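Pyruvate kinase (Cryptosporidium parvum, PDB 4DRS) probably catalyses the last step of glycolysis, the transfer of phosphate from phosphoenolpyruvate to ADP to give pyruvate and ATP, using magnesium and potassium ions. Local coordinates at residues T42-T46 / C382-E386; T449-A455 / G468-L474; D501-H507 / L519-C525. The contacts are given in a common frame with arbitrary orientation. Residues are numbered along the deposited sequence.

Contact 1: T42-T46 / C382-E386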
ATOM      1  N   THR A  42       6.156  15.957 -24.850  1.00 75.14           N
ATOM      2  CA  THR A  42       5.130  14.970 -24.393  1.00 72.68           C
ATOM      3  C   THR A  42       3.866  15.006 -25.261  1.00 69.75           C
ATOM      4  O   THR A  42       2.950  15.806 -25.037  1.00 69.42           O
ATOM      5  CB  THR A  42       4.799  15.126 -22.884  1.00 74.44           C
ATOM      6  OG1 THR A  42       3.673  14.304 -22.548  1.00 74.44           O
ATOM      7  CG2 THR A  42       4.499  16.589 -22.514  1.00 74.65           C
ATOM      8  N   GLN A  43       3.829  14.128 -26.260  1.00 66.03           N
ATOM      9  CA  GLN A  43       2.725  14.089 -27.218  1.00 61.85           C
ATOM     10  C   GLN A  43       1.571  13.185 -26.772  1.00 55.94           C
ATOM     11  O   GLN A  43       1.758  12.267 -25.974  1.00 54.79           O
ATOM     12  CB  GLN A  43       3.229  13.687 -28.611  1.00 64.83           C
ATOM     13  CG  GLN A  43       3.890  12.318 -28.680  1.00 68.36           C
ATOM     14  CD  GLN A  43       4.107  11.848 -30.108  1.00 72.31           C
ATOM     15  OE1 GLN A  43       4.577  12.606 -30.963  1.00 74.65           O
ATOM     16  NE2 GLN A  43       3.768  10.588 -30.374  1.00 72.41           N
ATOM     17  N   ARG A  44       0.384  13.463 -27.304  1.00 50.55           N
ATOM     18  CA  ARG A  44      -0.834  12.713 -27.010  1.00 46.20           C
ATOM     19  C   ARG A  44      -0.704  11.202 -27.262  1.00 44.14           C
ATOM     20  O   ARG A  44      -0.120  10.769 -28.259  1.00 43.53           O
ATOM     21  CB  ARG A  44      -1.995  13.301 -27.819  1.00 44.73           C
ATOM     22  CG  ARG A  44      -3.283  12.495 -27.781  1.00 43.59           C
ATOM     23  CD  ARG A  44      -4.346  13.080 -28.697  1.00 43.22           C
ATOM     24  NE  ARG A  44      -3.808  13.529 -29.981  1.00 43.44           N
ATOM     25  CZ  ARG A  44      -3.522  12.733 -31.005  1.00 42.36           C
ATOM     26  NH1 ARG A  44      -3.708  11.424 -30.922  1.00 42.09           N
ATOM     27  NH2 ARG A  44      -3.045  13.254 -32.118  1.00 42.86           N
ATOM     28  N   LYS A  45      -1.251  10.411 -26.343  1.00 41.67           N
ATOM     29  CA  LYS A  45      -1.177   8.949 -26.429  1.00 40.37           C
ATOM     30  C   LYS A  45      -2.469   8.337 -26.951  1.00 37.92           C
ATOM     31  O   LYS A  45      -2.444   7.399 -27.747  1.00 36.97           O
ATOM     32  CB  LYS A  45      -0.830   8.344 -25.068  1.00 40.50           C
ATOM     33  CG  LYS A  45       0.575   8.657 -24.601  1.00 41.08           C
ATOM     34  CD  LYS A  45       0.795   8.175 -23.178  1.00 42.22           C
ATOM     35  CE  LYS A  45       2.122   8.665 -22.636  1.00 43.04           C
ATOM     36  NZ  LYS A  45       3.243   8.289 -23.544  1.00 43.05           N
ATOM     37  N   THR A  46      -3.593   8.881 -26.502  1.00 37.18           N
ATOM     38  CA  THR A  46      -4.898   8.407 -26.931  1.00 37.12           C
ATOM     39  C   THR A  46      -5.092   8.638 -28.426  1.00 36.89           C
ATOM     40  O   THR A  46      -4.882   9.739 -28.933  1.00 37.01           O
ATOM     41  CB  THR A  46      -6.024   9.081 -26.134  1.00 37.38           C
ATOM     42  OG1 THR A  46      -5.736   8.972 -24.735  1.00 38.03           O
ATOM     43  CG2 THR A  46      -7.377   8.414 -26.423  1.00 37.25           C
ATOM     44  N   CYS A 382      -7.175  15.405 -24.763  1.00 40.80           N
ATOM     45  CA  CYS A 382      -6.542  14.112 -24.494  1.00 40.31           C
ATOM     46  C   CYS A 382      -5.176  14.284 -23.845  1.00 40.66           C
ATOM     47  O   CYS A 382      -4.905  13.682 -22.804  1.00 40.17           O
ATOM     48  CB  CYS A 382      -6.411  13.279 -25.768  1.00 39.31           C
ATOM     49  SG  CYS A 382      -7.974  12.636 -26.396  1.00 39.12           S
ATOM     50  N   ALA A 383      -4.338  15.121 -24.456  1.00 41.58           N
ATOM     51  CA  ALA A 383      -2.991  15.405 -23.955  1.00 43.19           C
ATOM     52  C   ALA A 383      -3.035  15.964 -22.535  1.00 44.44           C
ATOM     53  O   ALA A 383      -2.234  15.587 -21.683  1.00 45.07           O
ATOM     54  CB  ALA A 383      -2.266  16.367 -24.888  1.00 43.05           C
ATOM     55  N   GLN A 384      -3.993  16.850 -22.289  1.00 45.74           N
ATOM     56  CA  GLN A 384      -4.171  17.456 -20.976  1.00 47.10           C
ATOM     57  C   GLN A 384      -4.607  16.419 -19.934  1.00 46.57           C
ATOM     58  O   GLN A 384      -4.084  16.400 -18.820  1.00 47.04           O
ATOM     59  CB  GLN A 384      -5.166  18.618 -21.075  1.00 47.63           C
ATOM     60  CG  GLN A 384      -4.899  19.780 -20.130  1.00 50.65           C
ATOM     61  CD  GLN A 384      -3.474  20.308 -20.182  1.00 52.10           C
ATOM     62  OE1 GLN A 384      -2.905  20.513 -21.254  1.00 52.49           O
ATOM     63  NE2 GLN A 384      -2.896  20.542 -19.010  1.00 53.16           N
ATOM     64  N   ALA A 385      -5.537  15.542 -20.310  1.00 46.24           N
ATOM     65  CA  ALA A 385      -6.041  14.494 -19.408  1.00 45.38           C
ATOM     66  C   ALA A 385      -4.952  13.491 -19.048  1.00 44.94           C
ATOM     67  O   ALA A 385      -4.907  12.980 -17.927  1.00 45.26           O
ATOM     68  CB  ALA A 385      -7.242  13.789 -20.020  1.00 43.62           C
ATOM     69  N   GLU A 386      -4.065  13.232 -20.003  1.00 44.37           N
ATOM     70  CA  GLU A 386      -2.936  12.326 -19.799  1.00 44.52           C
ATOM     71  C   GLU A 386      -1.893  12.849 -18.795  1.00 46.08           C
ATOM     72  O   GLU A 386      -1.132  12.063 -18.226  1.00 46.24           O
ATOM     73  CB  GLU A 386      -2.296  11.959 -21.143  1.00 42.50           C
ATOM     74  CG  GLU A 386      -3.139  10.981 -21.951  1.00 41.92           C
ATOM     75  CD  GLU A 386      -2.891  11.020 -23.456  1.00 41.28           C
ATOM     76  OE1 GLU A 386      -1.888  11.611 -23.908  1.00 41.09           O
ATOM     77  OE2 GLU A 386      -3.712  10.437 -24.195  1.00 40.22           O
TER
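Residues 42-46 run past the C-terminal part of helix 371-386, and one carboxylate makes the main polar link. Gln43 points its CA-to-CB bond away from the helix; its side chain instead touches Thr449 and Leu496. Arg44 comes closest in backbone terms, with its CA 4.6 Å from the CA of Ala383. Its aliphatic part packs on the helix, Arg44 CD lying 3.6 Å from Cys382 CB. The guanidinium then turns to other partners: Arg44 NH1 donates to Thr46 O at 2.9 Å, and NE is hydrogen-bonded to Ser379 one turn earlier on the helix. At Lys45 the backbone does the work. Lys45 N donates to Glu386 OE1 at 2.8 Å, while the side chain leads away and its NZ is hydrogen-bonded to the carbonyl of Ser447. Thr46 meets the other carboxylate oxygen twice: Thr46 N donates to Glu386 OE2 at 2.8 Å and Thr46 OG1 to the same OE2 at 2.6 Å. Glu386 thus takes up two successive amide hydrogens and a hydroxyl hydrogen from a loop that has no regular structure here. Val352 of helix 342-354 packs on Thr46, Cys382 and Glu386. The loop leads directly into 47-51, the first strand of the pyruvate kinase TIM barrel. The contact therefore ties the segment leading into the first strand of the (beta/alpha)8 barrel to helix 371-386, the long helix after its eighth strand.

Contact 2: T449-A455 / G468-L474. With SO4 (sulfate ion), chain D.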
ATOM      1  N   THR A 449       6.485   7.245 -24.755  1.00 40.18           N
ATOM      2  CA  THR A 449       5.909   6.922 -26.053  1.00 40.21           C
ATOM      3  C   THR A 449       6.484   5.594 -26.543  1.00 38.56           C
ATOM      4  O   THR A 449       7.676   5.325 -26.367  1.00 37.78           O
ATOM      5  CB  THR A 449       6.159   8.060 -27.073  1.00 42.41           C
ATOM      6  OG1 THR A 449       5.278   9.153 -26.781  1.00 45.21           O
ATOM      7  CG2 THR A 449       5.910   7.597 -28.509  1.00 41.15           C
ATOM      8  N   ILE A 450       5.621   4.763 -27.124  1.00 36.97           N
ATOM      9  CA  ILE A 450       6.032   3.486 -27.686  1.00 35.95           C
ATOM     10  C   ILE A 450       6.223   3.629 -29.191  1.00 36.92           C
ATOM     11  O   ILE A 450       5.296   4.008 -29.912  1.00 36.99           O
ATOM     12  CB  ILE A 450       4.993   2.374 -27.420  1.00 35.25           C
ATOM     13  CG1 ILE A 450       4.607   2.323 -25.942  1.00 34.38           C
ATOM     14  CG2 ILE A 450       5.521   1.019 -27.887  1.00 34.62           C
ATOM     15  CD1 ILE A 450       3.232   1.736 -25.706  1.00 34.03           C
ATOM     16  N   ILE A 451       7.426   3.317 -29.661  1.00 37.52           N
ATOM     17  CA  ILE A 451       7.721   3.346 -31.088  1.00 38.81           C
ATOM     18  C   ILE A 451       7.839   1.923 -31.624  1.00 38.92           C
ATOM     19  O   ILE A 451       8.744   1.181 -31.238  1.00 39.55           O
ATOM     20  CB  ILE A 451       8.990   4.177 -31.400  1.00 40.00           C
ATOM     21  CG1 ILE A 451       8.762   5.640 -30.990  1.00 40.67           C
ATOM     22  CG2 ILE A 451       9.360   4.061 -32.874  1.00 40.28           C
ATOM     23  CD1 ILE A 451       9.899   6.584 -31.320  1.00 42.63           C
ATOM     24  N   ALA A 452       6.907   1.554 -32.500  1.00 38.87           N
ATOM     25  CA  ALA A 452       6.867   0.223 -33.093  1.00 39.12           C
ATOM     26  C   ALA A 452       7.503   0.210 -34.478  1.00 40.58           C
ATOM     27  O   ALA A 452       7.060   0.934 -35.375  1.00 41.02           O
ATOM     28  CB  ALA A 452       5.436  -0.281 -33.168  1.00 37.87           C
ATOM     29  N   CYS A 453       8.531  -0.623 -34.642  1.00 41.06           N
ATOM     30  CA  CYS A 453       9.253  -0.747 -35.904  1.00 42.28           C
ATOM     31  C   CYS A 453       8.904  -2.045 -36.600  1.00 42.70           C
ATOM     32  O   CYS A 453       9.120  -3.133 -36.061  1.00 42.59           O
ATOM     33  CB  CYS A 453      10.760  -0.693 -35.680  1.00 43.22           C
ATOM     34  SG  CYS A 453      11.322   0.807 -34.867  1.00 45.76           S
ATOM     35  N   THR A 454       8.383  -1.920 -37.814  1.00 42.98           N
ATOM     36  CA  THR A 454       7.931  -3.069 -38.579  1.00 43.23           C
ATOM     37  C   THR A 454       8.221  -2.849 -40.060  1.00 43.84           C
ATOM     38  O   THR A 454       8.409  -1.713 -40.500  1.00 43.95           O
ATOM     39  CB  THR A 454       6.425  -3.348 -38.340  1.00 42.55           C
ATOM     40  OG1 THR A 454       6.026  -4.520 -39.059  1.00 43.51           O
ATOM     41  CG2 THR A 454       5.556  -2.166 -38.781  1.00 42.10           C
ATOM     42  N   ALA A 455       8.263  -3.942 -40.816  1.00 44.62           N
ATOM     43  CA  ALA A 455       8.447  -3.875 -42.263  1.00 47.19           C
ATOM     44  C   ALA A 455       7.112  -3.983 -42.996  1.00 47.70           C
ATOM     45  O   ALA A 455       7.050  -3.815 -44.216  1.00 49.02           O
ATOM     46  CB  ALA A 455       9.401  -4.965 -42.729  1.00 47.82           C
ATOM     47  N   GLY A 468      -0.766   5.231 -27.179  1.00 35.23           N
ATOM     48  CA  GLY A 468       0.639   5.588 -27.042  1.00 36.36           C
ATOM     49  C   GLY A 468       1.596   4.927 -28.015  1.00 37.09           C
ATOM     50  O   GLY A 468       2.804   4.937 -27.791  1.00 37.55           O
ATOM     51  N   VAL A 469       1.069   4.354 -29.093  1.00 37.40           N
ATOM     52  CA  VAL A 469       1.912   3.681 -30.075  1.00 37.46           C
ATOM     53  C   VAL A 469       2.096   4.529 -31.334  1.00 39.04           C
ATOM     54  O   VAL A 469       1.136   4.869 -32.026  1.00 39.36           O
ATOM     55  CB  VAL A 469       1.380   2.270 -30.433  1.00 36.44           C
ATOM     56  CG1 VAL A 469       2.302   1.580 -31.427  1.00 35.54           C
ATOM     57  CG2 VAL A 469       1.231   1.412 -29.183  1.00 35.78           C
ATOM     58  N   LYS A 470       3.344   4.884 -31.605  1.00 41.43           N
ATOM     59  CA  LYS A 470       3.720   5.507 -32.864  1.00 44.05           C
ATOM     60  C   LYS A 470       4.488   4.452 -33.653  1.00 44.18           C
ATOM     61  O   LYS A 470       5.177   3.621 -33.059  1.00 43.93           O
ATOM     62  CB  LYS A 470       4.575   6.753 -32.613  1.00 46.57           C
ATOM     63  CG  LYS A 470       5.064   7.446 -33.879  1.00 51.49           C
ATOM     64  CD  LYS A 470       5.824   8.731 -33.578  1.00 53.64           C
ATOM     65  CE  LYS A 470       6.243   9.446 -34.857  1.00 56.16           C
ATOM     66  NZ  LYS A 470       5.119  10.107 -35.582  1.00 57.31           N
ATOM     67  N   THR A 471       4.367   4.470 -34.978  1.00 44.39           N
ATOM     68  CA  THR A 471       4.980   3.430 -35.803  1.00 45.00           C
ATOM     69  C   THR A 471       5.996   3.951 -36.827  1.00 46.66           C
ATOM     70  O   THR A 471       5.787   4.989 -37.456  1.00 47.49           O
ATOM     71  CB  THR A 471       3.914   2.607 -36.547  1.00 45.51           C
ATOM     72  OG1 THR A 471       3.118   3.484 -37.352  1.00 48.41           O
ATOM     73  CG2 THR A 471       3.011   1.862 -35.568  1.00 43.70           C
ATOM     74  N   TYR A 472       7.099   3.221 -36.978  1.00 47.02           N
ATOM     75  CA  TYR A 472       8.045   3.455 -38.067  1.00 48.25           C
ATOM     76  C   TYR A 472       8.022   2.263 -39.010  1.00 47.93           C
ATOM     77  O   TYR A 472       8.340   1.142 -38.605  1.00 46.57           O
ATOM     78  CB  TYR A 472       9.475   3.671 -37.551  1.00 50.13           C
ATOM     79  CG  TYR A 472       9.715   4.933 -36.731  1.00 51.89           C
ATOM     80  CD1 TYR A 472      10.868   5.060 -35.954  1.00 52.42           C
ATOM     81  CD2 TYR A 472       8.802   5.995 -36.728  1.00 52.40           C
ATOM     82  CE1 TYR A 472      11.109   6.199 -35.203  1.00 52.99           C
ATOM     83  CE2 TYR A 472       9.035   7.138 -35.975  1.00 52.98           C
ATOM     84  CZ  TYR A 472      10.189   7.231 -35.215  1.00 53.59           C
ATOM     85  OH  TYR A 472      10.439   8.353 -34.464  1.00 54.98           O
ATOM     86  N   VAL A 473       7.630   2.507 -40.258  1.00 48.63           N
ATOM     87  CA  VAL A 473       7.618   1.468 -41.284  1.00 51.10           C
ATOM     88  C   VAL A 473       8.961   1.436 -42.010  1.00 54.33           C
ATOM     89  O   VAL A 473       9.437   2.463 -42.501  1.00 55.27           O
ATOM     90  CB  VAL A 473       6.476   1.668 -42.306  1.00 51.04           C
ATOM     91  CG1 VAL A 473       6.480   0.550 -43.341  1.00 50.87           C
ATOM     92  CG2 VAL A 473       5.129   1.733 -41.602  1.00 48.68           C
ATOM     93  N   LEU A 474       9.565   0.254 -42.072  1.00 56.94           N
ATOM     94  CA  LEU A 474      10.884   0.098 -42.674  1.00 60.77           C
ATOM     95  C   LEU A 474      10.874  -0.871 -43.853  1.00 64.54           C
ATOM     96  O   LEU A 474       9.948  -1.674 -44.006  1.00 64.41           O
ATOM     97  CB  LEU A 474      11.899  -0.351 -41.616  1.00 60.19           C
ATOM     98  CG  LEU A 474      12.097   0.594 -40.423  1.00 59.67           C
ATOM     99  CD1 LEU A 474      12.877  -0.085 -39.310  1.00 58.98           C
ATOM    100  CD2 LEU A 474      12.783   1.887 -40.845  1.00 60.89           C
TER
HETATM  101  S   SO4 D 602       2.282   7.745 -36.338  1.00 64.51           S
HETATM  102  O1  SO4 D 602       3.634   8.081 -36.837  1.00 66.39           O
HETATM  103  O2  SO4 D 602       2.066   8.361 -35.009  1.00 63.05           O
HETATM  104  O3  SO4 D 602       1.286   8.288 -37.297  1.00 66.28           O
HETATM  105  O4  SO4 D 602       2.161   6.270 -36.234  1.00 59.06           O
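A sulfate ion, probably from the crystallisation liquor, sits against the outer strand of this pair. Lys470 NZ donates to its O1 at 2.8 Å. Thr471 N and Thr471 OG1 both donate to its O4, at 3.1 Å and 3.2 Å. Thr103 and Lys464 are also hydrogen-bonded to the ion, and Thr471 OG1 has a further hydrogen bond to Thr103. The backbone amide of Thr471 can reach the ion because it points away from strand 449-454. The two strands are parallel and in register, from Ile450 beside Val469 to Thr454 beside Val473. Six backbone hydrogen bonds join them. They include Lys470 N to Ile450 O at 2.7 Å, Ala452 N to Lys470 O at 2.8 Å and Tyr472 N to Ala452 O at 2.8 Å. With helix 457-462 between them, the strands form a beta-alpha-beta unit of the C-terminal alpha/beta domain, and 469-473 is an edge strand of its five-stranded sheet within this chain. Gly468 enters this strand with a positive phi of 71°, which favours glycine, and its O accepts from Ile450 N at 2.9 Å. One sheet face carries Ile451, Cys453, Lys470 and Tyr472, and helix 480-493 packs on it. Here Ile451 CG2 makes a CH-pi contact 3.8 Å from the centroid of the Tyr472 ring, while Tyr472 OH is hydrogen-bonded to Glu494. On the other face Ala452 CB meets Val469 CG1 at 4.0 Å, and helices 436-443 and 457-462 pack on this face.

Contact 3: D501-H507 / L519-C525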
ATOM      1  N   ASP A 501      19.861  10.666 -23.682  1.00 58.83           N
ATOM      2  CA  ASP A 501      18.645  10.060 -23.131  1.00 56.10           C
ATOM      3  C   ASP A 501      18.617   8.545 -23.340  1.00 53.37           C
ATOM      4  O   ASP A 501      19.174   8.029 -24.314  1.00 52.37           O
ATOM      5  CB  ASP A 501      17.389  10.682 -23.752  1.00 57.32           C
ATOM      6  CG  ASP A 501      17.148  12.115 -23.300  1.00 59.98           C
ATOM      7  OD1 ASP A 501      17.708  12.533 -22.262  1.00 60.21           O
ATOM      8  OD2 ASP A 501      16.378  12.824 -23.986  1.00 61.04           O
ATOM      9  N   PHE A 502      17.961   7.843 -22.419  1.00 49.69           N
ATOM     10  CA  PHE A 502      17.810   6.398 -22.525  1.00 46.82           C
ATOM     11  C   PHE A 502      16.556   6.008 -23.299  1.00 45.31           C
ATOM     12  O   PHE A 502      15.544   6.716 -23.272  1.00 44.29           O
ATOM     13  CB  PHE A 502      17.785   5.743 -21.142  1.00 45.65           C
ATOM     14  CG  PHE A 502      19.101   5.795 -20.417  1.00 45.99           C
ATOM     15  CD1 PHE A 502      20.208   5.095 -20.897  1.00 45.68           C
ATOM     16  CD2 PHE A 502      19.232   6.530 -19.243  1.00 45.70           C
ATOM     17  CE1 PHE A 502      21.421   5.142 -20.226  1.00 46.22           C
ATOM     18  CE2 PHE A 502      20.443   6.577 -18.567  1.00 46.71           C
ATOM     19  CZ  PHE A 502      21.538   5.882 -19.058  1.00 46.78           C
ATOM     20  N   ALA A 503      16.652   4.880 -23.994  1.00 43.75           N
ATOM     21  CA  ALA A 503      15.507   4.232 -24.611  1.00 42.16           C
ATOM     22  C   ALA A 503      15.580   2.740 -24.323  1.00 41.40           C
ATOM     23  O   ALA A 503      16.669   2.165 -24.249  1.00 41.87           O
ATOM     24  CB  ALA A 503      15.482   4.486 -26.111  1.00 42.02           C
ATOM     25  N   ILE A 504      14.418   2.123 -24.143  1.00 40.42           N
ATOM     26  CA  ILE A 504      14.337   0.678 -24.012  1.00 40.33           C
ATOM     27  C   ILE A 504      14.083   0.094 -25.394  1.00 40.75           C
ATOM     28  O   ILE A 504      13.138   0.490 -26.075  1.00 40.93           O
ATOM     29  CB  ILE A 504      13.211   0.239 -23.044  1.00 39.18           C
ATOM     30  CG1 ILE A 504      13.284   0.998 -21.713  1.00 39.48           C
ATOM     31  CG2 ILE A 504      13.221  -1.272 -22.841  1.00 39.01           C
ATOM     32  CD1 ILE A 504      14.555   0.802 -20.913  1.00 40.05           C
ATOM     33  N   ALA A 505      14.936  -0.837 -25.802  1.00 41.88           N
ATOM     34  CA  ALA A 505      14.742  -1.555 -27.054  1.00 42.91           C
ATOM     35  C   ALA A 505      14.241  -2.965 -26.776  1.00 42.88           C
ATOM     36  O   ALA A 505      14.823  -3.691 -25.974  1.00 43.40           O
ATOM     37  CB  ALA A 505      16.035  -1.588 -27.855  1.00 44.65           C
ATOM     38  N   VAL A 506      13.150  -3.335 -27.437  1.00 43.89           N
ATOM     39  CA  VAL A 506      12.565  -4.670 -27.315  1.00 45.83           C
ATOM     40  C   VAL A 506      12.439  -5.314 -28.692  1.00 48.33           C
ATOM     41  O   VAL A 506      11.989  -4.669 -29.639  1.00 48.61           O
ATOM     42  CB  VAL A 506      11.175  -4.610 -26.640  1.00 44.39           C
ATOM     43  CG1 VAL A 506      10.438  -5.938 -26.757  1.00 43.72           C
ATOM     44  CG2 VAL A 506      11.312  -4.206 -25.184  1.00 44.01           C
ATOM     45  N   HIS A 507      12.853  -6.575 -28.806  1.00 53.74           N
ATOM     46  CA  HIS A 507      12.620  -7.359 -30.024  1.00 59.90           C
ATOM     47  C   HIS A 507      12.597  -8.839 -29.778  1.00 64.57           C
ATOM     48  O   HIS A 507      12.140  -9.277 -28.720  1.00 66.19           O
ATOM     49  CB  HIS A 507      13.592  -6.986 -31.151  1.00 63.60           C
ATOM     50  CG  HIS A 507      15.052  -7.177 -30.811  1.00 67.12           C
ATOM     51  ND1 HIS A 507      15.661  -8.375 -30.883  1.00 70.60           N
ATOM     52  CD2 HIS A 507      16.034  -6.257 -30.431  1.00 69.03           C
ATOM     53  CE1 HIS A 507      16.962  -8.239 -30.548  1.00 71.09           C
ATOM     54  NE2 HIS A 507      17.188  -6.942 -30.272  1.00 70.31           N
ATOM     55  N   LEU A 519      13.464 -10.506 -26.071  1.00 59.36           N
ATOM     56  CA  LEU A 519      14.693  -9.811 -25.700  1.00 57.93           C
ATOM     57  C   LEU A 519      14.440  -8.344 -25.345  1.00 56.03           C
ATOM     58  O   LEU A 519      13.625  -7.671 -25.974  1.00 54.54           O
ATOM     59  CB  LEU A 519      15.696  -9.907 -26.853  1.00 59.57           C
ATOM     60  CG  LEU A 519      17.140  -9.432 -26.694  1.00 60.47           C
ATOM     61  CD1 LEU A 519      18.040 -10.211 -27.639  1.00 62.19           C
ATOM     62  CD2 LEU A 519      17.271  -7.936 -26.939  1.00 59.93           C
ATOM     63  N   MET A 520      15.164  -7.852 -24.343  1.00 55.23           N
ATOM     64  CA  MET A 520      15.074  -6.455 -23.925  1.00 53.14           C
ATOM     65  C   MET A 520      16.468  -5.888 -23.656  1.00 51.83           C
ATOM     66  O   MET A 520      17.289  -6.534 -23.005  1.00 51.81           O
ATOM     67  CB  MET A 520      14.217  -6.344 -22.662  1.00 52.96           C
ATOM     68  CG  MET A 520      13.766  -4.935 -22.329  1.00 54.12           C
ATOM     69  SD  MET A 520      13.731  -4.611 -20.555  1.00 58.08           S
ATOM     70  CE  MET A 520      15.435  -4.159 -20.264  1.00 55.69           C
ATOM     71  N   LYS A 521      16.732  -4.688 -24.167  1.00 50.07           N
ATOM     72  CA  LYS A 521      17.960  -3.967 -23.830  1.00 51.63           C
ATOM     73  C   LYS A 521      17.717  -2.480 -23.594  1.00 50.14           C
ATOM     74  O   LYS A 521      16.698  -1.931 -24.019  1.00 49.25           O
ATOM     75  CB  LYS A 521      19.074  -4.189 -24.870  1.00 53.97           C
ATOM     76  CG  LYS A 521      18.755  -3.741 -26.289  1.00 56.36           C
ATOM     77  CD  LYS A 521      20.022  -3.564 -27.120  1.00 59.65           C
ATOM     78  CE  LYS A 521      20.615  -4.888 -27.585  1.00 63.35           C
ATOM     79  NZ  LYS A 521      19.774  -5.566 -28.617  1.00 65.65           N
ATOM     80  N   ILE A 522      18.649  -1.840 -22.898  1.00 49.79           N
ATOM     81  CA  ILE A 522      18.587  -0.401 -22.684  1.00 49.77           C
ATOM     82  C   ILE A 522      19.742   0.264 -23.421  1.00 51.55           C
ATOM     83  O   ILE A 522      20.907  -0.015 -23.143  1.00 53.36           O
ATOM     84  CB  ILE A 522      18.618  -0.029 -21.185  1.00 48.29           C
ATOM     85  CG1 ILE A 522      17.621  -0.893 -20.401  1.00 46.80           C
ATOM     86  CG2 ILE A 522      18.333   1.457 -21.001  1.00 47.54           C
ATOM     87  CD1 ILE A 522      17.511  -0.556 -18.930  1.00 46.26           C
ATOM     88  N   VAL A 523      19.403   1.135 -24.367  1.00 52.86           N
ATOM     89  CA  VAL A 523      20.398   1.838 -25.178  1.00 55.35           C
ATOM     90  C   VAL A 523      20.392   3.339 -24.886  1.00 57.48           C
ATOM     91  O   VAL A 523      19.425   3.869 -24.331  1.00 57.69           O
ATOM     92  CB  VAL A 523      20.186   1.595 -26.694  1.00 55.55           C
ATOM     93  CG1 VAL A 523      20.494   0.149 -27.053  1.00 55.61           C
ATOM     94  CG2 VAL A 523      18.769   1.965 -27.122  1.00 55.16           C
ATOM     95  N   ARG A 524      21.476   4.014 -25.261  1.00 60.34           N
ATOM     96  CA  ARG A 524      21.571   5.463 -25.117  1.00 63.09           C
ATOM     97  C   ARG A 524      21.509   6.130 -26.489  1.00 64.65           C
ATOM     98  O   ARG A 524      22.167   5.690 -27.437  1.00 65.67           O
ATOM     99  CB  ARG A 524      22.857   5.851 -24.381  1.00 65.30           C
ATOM    100  CG  ARG A 524      22.886   7.290 -23.887  1.00 66.72           C
ATOM    101  CD  ARG A 524      24.265   7.670 -23.377  1.00 69.08           C
ATOM    102  NE  ARG A 524      24.529   7.113 -22.052  1.00 69.61           N
ATOM    103  CZ  ARG A 524      24.325   7.764 -20.909  1.00 69.31           C
ATOM    104  NH1 ARG A 524      23.857   9.008 -20.915  1.00 69.57           N
ATOM    105  NH2 ARG A 524      24.593   7.169 -19.754  1.00 67.77           N
ATOM    106  N   CYS A 525      20.703   7.186 -26.588  1.00 65.31           N
ATOM    107  CA  CYS A 525      20.532   7.924 -27.835  1.00 66.70           C
ATOM    108  C   CYS A 525      21.795   8.701 -28.215  1.00 68.94           C
ATOM    109  O   CYS A 525      22.225   9.585 -27.467  1.00 69.21           O
ATOM    110  CB  CYS A 525      19.340   8.873 -27.730  1.00 65.58           C
ATOM    111  SG  CYS A 525      19.155   9.969 -29.152  1.00 67.81           S
TER
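This is an antiparallel beta ladder at one end of the mixed sheet in the C-terminal alpha/beta domain of pyruvate kinase. Strand 519-524 is the outermost strand of that sheet within the chain, and strand 502-506 joins it to strand 427-431. In the assembly Leu519, Met520 and Lys521 pair antiparallel with a strand of the third subunit, so the sheet continues across the interface. Within the chain, Ala503 with Val523 and Ala505 with Lys521 are hydrogen-bonded pairs. Ala503 N donates to Val523 O at 3.0 Å, and Lys521 N to Ala505 O at 2.8 Å. Cys525 N to Asp501 O, at 2.9 Å, extends the ladder beyond the strands. One face is largely apolar: Ile504 CD1 meets Ile522 CG1 at 3.5 Å, and Ile504 CG2 meets Met520 CG at 3.7 Å. On the same face Phe502 CZ lies over the Arg524 guanidinium, 3.4 Å from Arg524 NH2. Helix 408-422 packs on this face, and Ile412 of the third subunit touches Met520 and Ile522. The opposite face, with Ala503 and Ala505, lies against helix 480-493. At the far end Leu519 CD2 sits over the His507 ring, 3.9 Å from its centroid.

All three contacts are partly buried; the centre of contact 3 lies farthest out, about 32 Å from the centre of the chain. Contacts 2 and 3 include the two outermost strands of one sheet but do not touch, their nearest atoms being about 7 Å apart. Contact 2 is parallel and bridged by a helix. Contact 3 is antiparallel and continues into another subunit. Contact 1 differs: its hydrogen bonds run from a loop to the Glu386 carboxylate rather than between two backbones, across 336 residues. It meets contact 2: Lys45 O and Gly468 N lie 2.8 Å apart, a probable hydrogen bond joining the segment before the first barrel strand to the C-terminal domain.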